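Local structure of pseudoalteromonas arctica PAMC 21717 (Pseudoalteromonas arctica, 5YL7) at residues 220-225 with 241-246; 200-205 with 278-283. The protein hydrolyses proteins as a cold-active, calcium-binding serine protease of the subtilase family. All blocks are in the same frame, centred on the assembly; numbering follows the deposited sequence.

Contact 1. Residues 220-225 with 241-246. With CA (calcium ion), chain F.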
loop_
_atom_site.group_PDB
_atom_site.type_symbol
_atom_site.label_atom_id
_atom_site.label_comp_id
_atom_site.label_asym_id
_atom_site.label_seq_id
_atom_site.Cartn_x
_atom_site.Cartn_y
_atom_site.Cartn_z
ATOM N N ASN A 220 8.388 -4.658 6.537
ATOM C CA ASN A 220 7.129 -5.200 7.042
ATOM C C ASN A 220 6.561 -4.246 8.056
ATOM O O ASN A 220 7.269 -3.773 8.982
ATOM C CB ASN A 220 7.342 -6.587 7.672
ATOM C CG ASN A 220 6.048 -7.325 7.836
ATOM O OD1 ASN A 220 5.094 -7.124 7.139
ATOM N ND2 ASN A 220 6.047 -8.290 8.805
ATOM N N VAL A 221 5.292 -3.894 7.856
ATOM C CA VAL A 221 4.682 -2.712 8.518
ATOM C C VAL A 221 3.507 -3.142 9.391
ATOM O O VAL A 221 2.528 -3.731 8.920
ATOM C CB VAL A 221 4.193 -1.743 7.448
ATOM C CG1 VAL A 221 3.577 -0.496 8.095
ATOM C CG2 VAL A 221 5.334 -1.335 6.528
ATOM N N ALA A 222 3.636 -2.764 10.681
ATOM C CA ALA A 222 2.520 -2.888 11.668
ATOM C C ALA A 222 1.696 -1.617 11.613
ATOM O O ALA A 222 2.105 -0.553 11.168
ATOM C CB ALA A 222 3.073 -3.130 13.053
ATOM N N SER A 223 0.460 -1.703 12.139
ATOM C CA SER A 223 -0.474 -0.616 12.134
ATOM C C SER A 223 -0.701 0.009 13.494
ATOM O O SER A 223 -0.929 -0.785 14.468
ATOM C CB SER A 223 -1.812 -1.088 11.637
ATOM O OG SER A 223 -2.788 -0.052 11.758
ATOM N N VAL A 224 -0.654 1.310 13.622
ATOM C CA VAL A 224 -1.141 2.056 14.775
ATOM C C VAL A 224 -2.454 2.674 14.467
ATOM O O VAL A 224 -2.817 3.033 13.337
ATOM C CB VAL A 224 -0.165 3.073 15.337
ATOM C CG1 VAL A 224 1.112 2.395 15.837
ATOM C CG2 VAL A 224 0.160 4.162 14.340
ATOM N N GLY A 225 -3.235 2.899 15.533
ATOM C CA GLY A 225 -4.450 3.736 15.462
ATOM C C GLY A 225 -4.142 5.160 15.698
ATOM O O GLY A 225 -3.016 5.602 15.917
ATOM N N ASP A 241 9.339 -4.161 10.904
ATOM C CA ASP A 241 10.388 -3.170 10.815
ATOM C C ASP A 241 10.013 -1.864 11.386
ATOM O O ASP A 241 10.784 -1.179 12.122
ATOM C CB ASP A 241 10.769 -3.000 9.339
ATOM C CG ASP A 241 11.373 -4.264 8.786
ATOM O OD1 ASP A 241 12.437 -4.717 9.365
ATOM O OD2 ASP A 241 10.905 -4.865 7.796
ATOM N N VAL A 242 8.802 -1.371 11.061
ATOM C CA VAL A 242 8.249 -0.059 11.463
ATOM C C VAL A 242 6.747 -0.172 11.595
ATOM O O VAL A 242 6.149 -1.143 11.126
ATOM C CB VAL A 242 8.581 1.050 10.435
ATOM C CG1 VAL A 242 10.094 1.227 10.249
ATOM C CG2 VAL A 242 7.919 0.764 9.095
ATOM N N ALA A 243 6.148 0.845 12.216
ATOM C CA ALA A 243 4.731 1.000 12.229
ATOM C C ALA A 243 4.300 2.249 11.523
ATOM O O ALA A 243 5.057 3.215 11.436
ATOM C CB ALA A 243 4.218 1.014 13.653
ATOM N N ALA A 244 3.031 2.283 11.131
ATOM C CA ALA A 244 2.438 3.492 10.519
ATOM C C ALA A 244 0.949 3.464 10.812
ATOM O O ALA A 244 0.408 2.377 11.090
ATOM C CB ALA A 244 2.760 3.563 9.030
ATOM N N PRO A 245 0.245 4.585 10.660
ATOM C CA PRO A 245 -1.188 4.558 10.884
ATOM C C PRO A 245 -1.921 3.734 9.893
ATOM O O PRO A 245 -1.907 3.992 8.685
ATOM C CB PRO A 245 -1.553 6.073 10.795
ATOM C CG PRO A 245 -0.497 6.653 10.013
ATOM C CD PRO A 245 0.741 5.946 10.395
ATOM N N GLY A 246 -2.688 2.739 10.376
ATOM C CA GLY A 246 -3.666 2.014 9.635
ATOM C C GLY A 246 -5.091 2.100 10.100
ATOM O O GLY A 246 -5.981 1.552 9.502
HETATM CA CA CA F . 12.768 -6.205 7.056
HETATM O O HOH W 1 12.721 -7.044 9.797
HETATM O O HOH W 2 14.622 -6.871 8.395
HETATM O O HOH W 3 11.450 -7.739 8.441
HETATM O O HOH W 4 12.540 -8.501 6.002
HETATM O O HOH W 5 14.550 -6.573 5.303
#
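Asp241 OD2 serves Asn220 N and the calcium ion at once. It accepts the amide hydrogen of Asn220 N at 2.8 Å through its anti lone pair, in a nearly straight bond (169°), and binds the calcium ion at 2.4 Å. OD1 joins as a second, longer metal ligand (2.8 Å) and also hydrogen-bonds Lys311 NZ, so the carboxylate is probably kept ionised. Five waters, Val218 O and a Glu307 oxygen complete the calcium shell. The return bond, from Asp241 N to Asn220 O at 2.9 Å, closes the pair, and four backbone bonds continue the ladder: Ala222 N to Val242 O, Ala244 N to Ala222 O, Val224 N to Ala244 O and Gly246 N to Val224 O. This is one edge of the central parallel sheet of the subtilisin-like fold, strand 242-245 being outermost, next to strand 219-224. Within the ladder, Ser223 OG hydrogen-bonds Tyr233 OH and comes within 3.1 Å of Gly246 CA, where a side chain would collide with it. Packing then differs by face. On the face that meets helix 280-297, Val221 sends CG2 to Val242 CG2 (4.2 Å) and CG1, anti to its backbone N, to Ala244 CB. On the other face Val224 CG1 meets Ala243 CB at 4.0 Å, while CG2 rides over the Ala244-Pro245 peptide link, 3.7 Å from Pro245 N; Pro245 touches Trp12 and His13 of helix 12-15.

Contact 2. Residues 200-205 with 278-283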
loop_
_atom_site.group_PDB
_atom_site.type_symbol
_atom_site.label_atom_id
_atom_site.label_comp_id
_atom_site.label_asym_id
_atom_site.label_seq_id
_atom_site.Cartn_x
_atom_site.Cartn_y
_atom_site.Cartn_z
ATOM N N ALA A 200 1.780 -6.165 7.421
ATOM C CA ALA A 200 2.105 -7.379 8.278
ATOM C C ALA A 200 0.956 -8.222 8.499
ATOM O O ALA A 200 1.172 -9.419 8.980
ATOM C CB ALA A 200 2.656 -6.918 9.587
ATOM N N GLY A 201 -0.280 -7.840 8.252
ATOM C CA GLY A 201 -1.486 -8.641 8.474
ATOM C C GLY A 201 -2.269 -8.251 9.719
ATOM O O GLY A 201 -1.803 -7.542 10.579
ATOM N N ASN A 202 -3.495 -8.752 9.801
ATOM C CA ASN A 202 -4.559 -8.226 10.666
ATOM C C ASN A 202 -5.123 -9.318 11.557
ATOM O O ASN A 202 -6.316 -9.275 11.870
ATOM C CB ASN A 202 -5.666 -7.591 9.889
ATOM C CG ASN A 202 -5.188 -6.538 8.924
ATOM O OD1 ASN A 202 -4.183 -5.786 9.143
ATOM N ND2 ASN A 202 -5.912 -6.396 7.799
ATOM N N ASP A 203 -4.288 -10.194 12.021
ATOM C CA ASP A 203 -4.729 -11.367 12.841
ATOM C C ASP A 203 -4.471 -11.168 14.284
ATOM O O ASP A 203 -4.636 -12.140 15.095
ATOM C CB ASP A 203 -3.977 -12.612 12.262
ATOM C CG ASP A 203 -3.888 -12.577 10.644
ATOM O OD1 ASP A 203 -4.906 -13.131 10.178
ATOM O OD2 ASP A 203 -2.942 -12.033 9.837
ATOM N N ASN A 204 -3.960 -10.056 14.796
ATOM C CA ASN A 204 -3.591 -9.875 16.148
ATOM C C ASN A 204 -2.725 -11.057 16.566
ATOM O O ASN A 204 -2.905 -11.619 17.689
ATOM C CB ASN A 204 -4.801 -9.710 17.110
ATOM C CG ASN A 204 -4.413 -9.390 18.477
ATOM O OD1 ASN A 204 -3.426 -8.780 18.806
ATOM N ND2 ASN A 204 -5.275 -9.872 19.467
ATOM N N ASP A 205 -1.709 -11.362 15.770
ATOM C CA ASP A 205 -0.932 -12.562 16.002
ATOM C C ASP A 205 0.510 -12.267 15.606
ATOM O O ASP A 205 0.888 -11.226 15.085
ATOM C CB ASP A 205 -1.540 -13.719 15.189
ATOM C CG ASP A 205 -1.029 -15.172 15.557
ATOM O OD1 ASP A 205 -0.472 -15.324 16.594
ATOM O OD2 ASP A 205 -1.324 -15.952 14.665
ATOM N N GLN A 278 -9.578 0.477 7.344
ATOM C CA GLN A 278 -8.531 0.138 8.328
ATOM C C GLN A 278 -7.780 -1.121 7.953
ATOM O O GLN A 278 -8.319 -1.984 7.289
ATOM C CB GLN A 278 -9.073 -0.047 9.729
ATOM C CG GLN A 278 -9.975 -1.213 9.930
ATOM C CD GLN A 278 -10.363 -1.514 11.363
ATOM O OE1 GLN A 278 -9.970 -0.837 12.277
ATOM N NE2 GLN A 278 -11.093 -2.575 11.533
ATOM N N GLY A 279 -6.530 -1.182 8.459
ATOM C CA GLY A 279 -5.750 -2.407 8.321
ATOM C C GLY A 279 -4.340 -2.073 8.234
ATOM O O GLY A 279 -3.862 -0.959 7.976
ATOM N N THR A 280 -3.501 -3.135 8.371
ATOM C CA THR A 280 -2.090 -3.035 7.954
ATOM C C THR A 280 -2.025 -2.686 6.449
ATOM O O THR A 280 -1.021 -2.051 6.061
ATOM C CB THR A 280 -1.249 -4.236 8.305
ATOM O OG1 THR A 280 -1.781 -5.380 7.693
ATOM C CG2 THR A 280 -1.077 -4.405 9.789
ATOM N N SER A 281 -3.056 -2.946 5.690
ATOM C CA SER A 281 -3.119 -2.550 4.293
ATOM C C SER A 281 -3.120 -1.029 4.098
ATOM O O SER A 281 -2.780 -0.591 3.036
ATOM C CB SER A 281 -4.442 -3.004 3.678
ATOM O OG SER A 281 -4.452 -4.363 3.315
ATOM N N MET A 282 -3.586 -0.286 5.104
ATOM C CA MET A 282 -3.647 1.166 5.085
ATOM C C MET A 282 -2.376 1.737 5.631
ATOM O O MET A 282 -1.945 2.829 5.231
ATOM C CB MET A 282 -4.847 1.693 5.850
ATOM C CG MET A 282 -6.235 1.644 5.156
ATOM S SD MET A 282 -6.865 0.000 4.788
ATOM C CE MET A 282 -6.525 -0.087 3.041
ATOM N N ALA A 283 -1.724 1.021 6.553
ATOM C CA ALA A 283 -0.420 1.459 7.095
ATOM C C ALA A 283 0.681 1.343 6.057
ATOM O O ALA A 283 1.505 2.256 5.884
ATOM C CB ALA A 283 -0.119 0.606 8.335
#
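Thr280, the first residue of helix 280-297, points its side chain toward the loop 200-205, with every atom from CB outward close to that loop. CB lies 3.4 Å from Asn202 OD1. Of its two branches, CG2 lies 3.3 Å from Gly201 O. The other branch is OG1, set between the backbone N and the carbonyl carbon (chi1 60°), and it works both ways: it accepts the amide hydrogen of Gly201 N at 2.9 Å and gives its own proton to Asn202 OD1 at 2.8 Å. The same OD1 takes a second bond, from Thr280 N at 2.8 Å, nearly straight at 165°. The two donors come from opposite faces of the amide plane, the hydroxyl standing well above it (39°), so one oxygen is gripped from both sides, which restrains the rotation of the amide. Gly279 holds the N-cap position, and its carbonyl receives Met282 N and Ala283 N, while Asn202 satisfies the helix's first N-H from outside. Ser281, next in the helix, bonds His100 and is probably the nucleophile of a Ser-His-Asp triad. The run Ala200-Gly201-Asn202 matches the subtilase oxyanion-hole motif, in which the asparagine ND2 would probably help to stabilise the oxyanion. An alanine in place of Asn202 would probably leave Thr280 N and OG1 without their shared acceptor, the helix start less firmly tied to the loop and the oxyanion without this donor. The chemistry thus suggests that Thr280 acts as a second-shell residue, orienting the Asn202 amide by holding OD1.

Contact 1 is buried and pairs two strands, whereas contact 2 reaches partly exposed ground at Asn202 and joins a loop to a helix start. Their chemistry follows: a repeating backbone ladder with apolar faces and a calcium site at one end, against three hydrogen bonds linking Thr280 with Gly201 and Asn202. They are directly joined: Ala200 N probably bonds Val221 O at 3.0 Å, carrying the sheet pairing into the loop, and Gly246 O probably accepts a bond from Gly279 N, tying the end of strand 242-245 to the helix start. Helix 280-297 serves both, starting in contact 2 and laying Ala283 and Val287 over the strands of contact 1, which is nested within the loop contact 2 closes.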